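Local coordinates for protein glutamate racemase (Escherichia coli, PDB 2JFN) that belongs to the Asp/Glu/hydantoin racemase family and binds glutamic acid and UDP-N-acetylmuramoyl-L-alanine, at residues Y37-R41 with R272-E276. Numbering follows the deposited sequence.
Sequences YDEIR and RYGFE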
loop_
_atom_site.group_PDB
_atom_site.type_symbol
_atom_site.label_atom_id
_atom_site.label_comp_id
_atom_site.label_asym_id
_atom_site.label_seq_id
_atom_site.Cartn_x
_atom_site.Cartn_y
_atom_site.Cartn_z
ATOM N N TYR A 37 -4.925 -5.330 -1.177
ATOM C CA TYR A 37 -6.194 -6.005 -0.983
ATOM C C TYR A 37 -6.431 -7.025 -2.097
ATOM O O TYR A 37 -6.883 -8.137 -1.842
ATOM C CB TYR A 37 -7.338 -4.979 -0.947
ATOM C CG TYR A 37 -8.676 -5.544 -1.352
ATOM C CD1 TYR A 37 -9.142 -5.409 -2.660
ATOM C CD2 TYR A 37 -9.462 -6.249 -0.441
ATOM C CE1 TYR A 37 -10.361 -5.962 -3.053
ATOM C CE2 TYR A 37 -10.682 -6.809 -0.825
ATOM C CZ TYR A 37 -11.122 -6.659 -2.128
ATOM O OH TYR A 37 -12.328 -7.194 -2.509
ATOM N N ASP A 38 -6.120 -6.643 -3.329
ATOM C CA ASP A 38 -6.318 -7.523 -4.473
ATOM C C ASP A 38 -5.608 -8.868 -4.271
ATOM O O ASP A 38 -6.170 -9.921 -4.575
ATOM C CB ASP A 38 -5.821 -6.819 -5.739
ATOM C CG ASP A 38 -6.443 -7.369 -7.006
ATOM O OD1 ASP A 38 -7.538 -7.969 -6.936
ATOM O OD2 ASP A 38 -5.838 -7.180 -8.088
ATOM N N GLU A 39 -4.384 -8.829 -3.746
ATOM C CA GLU A 39 -3.614 -10.048 -3.483
ATOM C C GLU A 39 -4.243 -10.832 -2.330
ATOM O O GLU A 39 -4.347 -12.058 -2.374
ATOM C CB GLU A 39 -2.171 -9.697 -3.115
ATOM C CG GLU A 39 -1.344 -9.105 -4.244
ATOM C CD GLU A 39 -0.792 -10.161 -5.187
ATOM O OE1 GLU A 39 -0.034 -9.792 -6.109
ATOM O OE2 GLU A 39 -1.107 -11.357 -5.008
ATOM N N ILE A 40 -4.659 -10.120 -1.291
ATOM C CA ILE A 40 -5.277 -10.776 -0.148
ATOM C C ILE A 40 -6.573 -11.489 -0.533
ATOM O O ILE A 40 -6.776 -12.650 -0.169
ATOM C CB ILE A 40 -5.567 -9.771 0.983
ATOM C CG1 ILE A 40 -4.255 -9.161 1.486
ATOM C CG2 ILE A 40 -6.302 -10.467 2.128
ATOM C CD1 ILE A 40 -4.441 -8.076 2.534
ATOM N N ARG A 41 -7.449 -10.810 -1.272
ATOM C CA ARG A 41 -8.715 -11.421 -1.663
ATOM C C ARG A 41 -8.524 -12.586 -2.624
ATOM O O ARG A 41 -9.349 -13.491 -2.676
ATOM C CB ARG A 41 -9.663 -10.400 -2.303
ATOM C CG ARG A 41 -9.260 -9.935 -3.690
ATOM C CD ARG A 41 -10.480 -9.497 -4.498
ATOM N NE ARG A 41 -10.093 -8.869 -5.759
ATOM C CZ ARG A 41 -10.951 -8.460 -6.690
ATOM N NH1 ARG A 41 -12.257 -8.613 -6.512
ATOM N NH2 ARG A 41 -10.499 -7.892 -7.801
ATOM N N ARG A 272 -15.754 -2.621 -8.922
ATOM C CA ARG A 272 -15.062 -3.649 -9.699
ATOM C C ARG A 272 -14.164 -4.477 -8.772
ATOM O O ARG A 272 -13.932 -5.663 -9.018
ATOM C CB ARG A 272 -14.207 -3.027 -10.813
ATOM C CG ARG A 272 -14.984 -2.677 -12.082
ATOM C CD ARG A 272 -14.061 -2.552 -13.296
ATOM N NE ARG A 272 -13.231 -1.350 -13.259
ATOM C CZ ARG A 272 -13.696 -0.113 -13.424
ATOM N NH1 ARG A 272 -14.993 0.088 -13.645
ATOM N NH2 ARG A 272 -12.868 0.925 -13.365
ATOM N N TYR A 273 -13.665 -3.850 -7.708
ATOM C CA TYR A 273 -12.811 -4.538 -6.739
ATOM C C TYR A 273 -13.591 -5.394 -5.741
ATOM O O TYR A 273 -13.003 -6.176 -4.996
ATOM C CB TYR A 273 -11.939 -3.541 -5.964
ATOM C CG TYR A 273 -10.589 -3.278 -6.593
ATOM C CD1 TYR A 273 -10.382 -2.178 -7.425
ATOM C CD2 TYR A 273 -9.516 -4.141 -6.364
ATOM C CE1 TYR A 273 -9.143 -1.944 -8.013
ATOM C CE2 TYR A 273 -8.272 -3.916 -6.946
ATOM C CZ TYR A 273 -8.092 -2.819 -7.768
ATOM O OH TYR A 273 -6.865 -2.599 -8.348
ATOM N N GLY A 274 -14.912 -5.251 -5.716
ATOM C CA GLY A 274 -15.698 -6.056 -4.799
ATOM C C GLY A 274 -16.360 -5.303 -3.658
ATOM O O GLY A 274 -16.897 -5.920 -2.739
ATOM N N PHE A 275 -16.316 -3.976 -3.698
ATOM C CA PHE A 275 -16.950 -3.172 -2.656
ATOM C C PHE A 275 -18.177 -2.528 -3.280
ATOM O O PHE A 275 -18.062 -1.607 -4.086
ATOM C CB PHE A 275 -15.995 -2.091 -2.137
ATOM C CG PHE A 275 -14.726 -2.640 -1.548
ATOM C CD1 PHE A 275 -13.572 -2.745 -2.320
ATOM C CD2 PHE A 275 -14.697 -3.091 -0.234
ATOM C CE1 PHE A 275 -12.403 -3.297 -1.790
ATOM C CE2 PHE A 275 -13.536 -3.644 0.306
ATOM C CZ PHE A 275 -12.385 -3.748 -0.476
ATOM N N GLU A 276 -19.349 -3.031 -2.912
ATOM C CA GLU A 276 -20.607 -2.532 -3.454
ATOM C C GLU A 276 -20.946 -1.120 -3.024
ATOM O O GLU A 276 -21.497 -0.337 -3.803
ATOM C CB GLU A 276 -21.755 -3.454 -3.041
ATOM C CG GLU A 276 -21.818 -3.726 -1.543
ATOM C CD GLU A 276 -23.242 -3.847 -1.032
ATOM O OE1 GLU A 276 -24.072 -4.497 -1.710
ATOM O OE2 GLU A 276 -23.533 -3.300 0.055
HETATM O O HOH W 1 -4.987 -4.430 -8.339
HETATM O O HOH W 2 -15.044 -8.695 -8.117
HETATM O O HOH W 3 -12.407 -8.276 -9.995
#
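A Schellman motif closes helix 267-272 at Gly274, whose phi of 111° marks the departure from helical geometry, and the turn it makes packs against helix 33-43 beside the mixed sheet that contains strand 48-53. Tyr273 and Tyr37 lose the most surface here, 86 and 71 Å². Their link is polar at one point: Tyr37 OH donates a hydrogen bond of 2.8 Å to Tyr273 O, a carbonyl lying near the plane of the Tyr37 ring. The rings also touch, Tyr37 CE1 being 3.9 Å from Tyr273 CD2. Over one face of Tyr37 comes Phe275, with CZ 3.5 Å from Tyr37 CE2; centroids 4.7 Å apart and planes at 45° make this an oblique aromatic pair. Tyr49 meets Tyr37 edge-to-face, so helix, turn and sheet share one aromatic cluster, with the Tyr37 side chain about 12 Å from the bound glutamic acid. Glycine suits position 274, since an ideal CB would lie 3.0 Å from Tyr37 OH and jam against the preceding carbonyl. Arg41 NH1 approaches Tyr273 O to 3.0 Å, but the poor angle rules out a hydrogen bond; its guanidinium is held by a salt bridge, Arg41 NE to Asp38 OD1 at 3.0 Å. Waters bridge too: one donates to Asp38 OD2 at 2.9 Å and hydrogen-bonds Tyr273 OH at 2.6 Å, while another accepts from Arg41 NH2 at 2.9 Å and donates to Arg272 O at 3.2 Å.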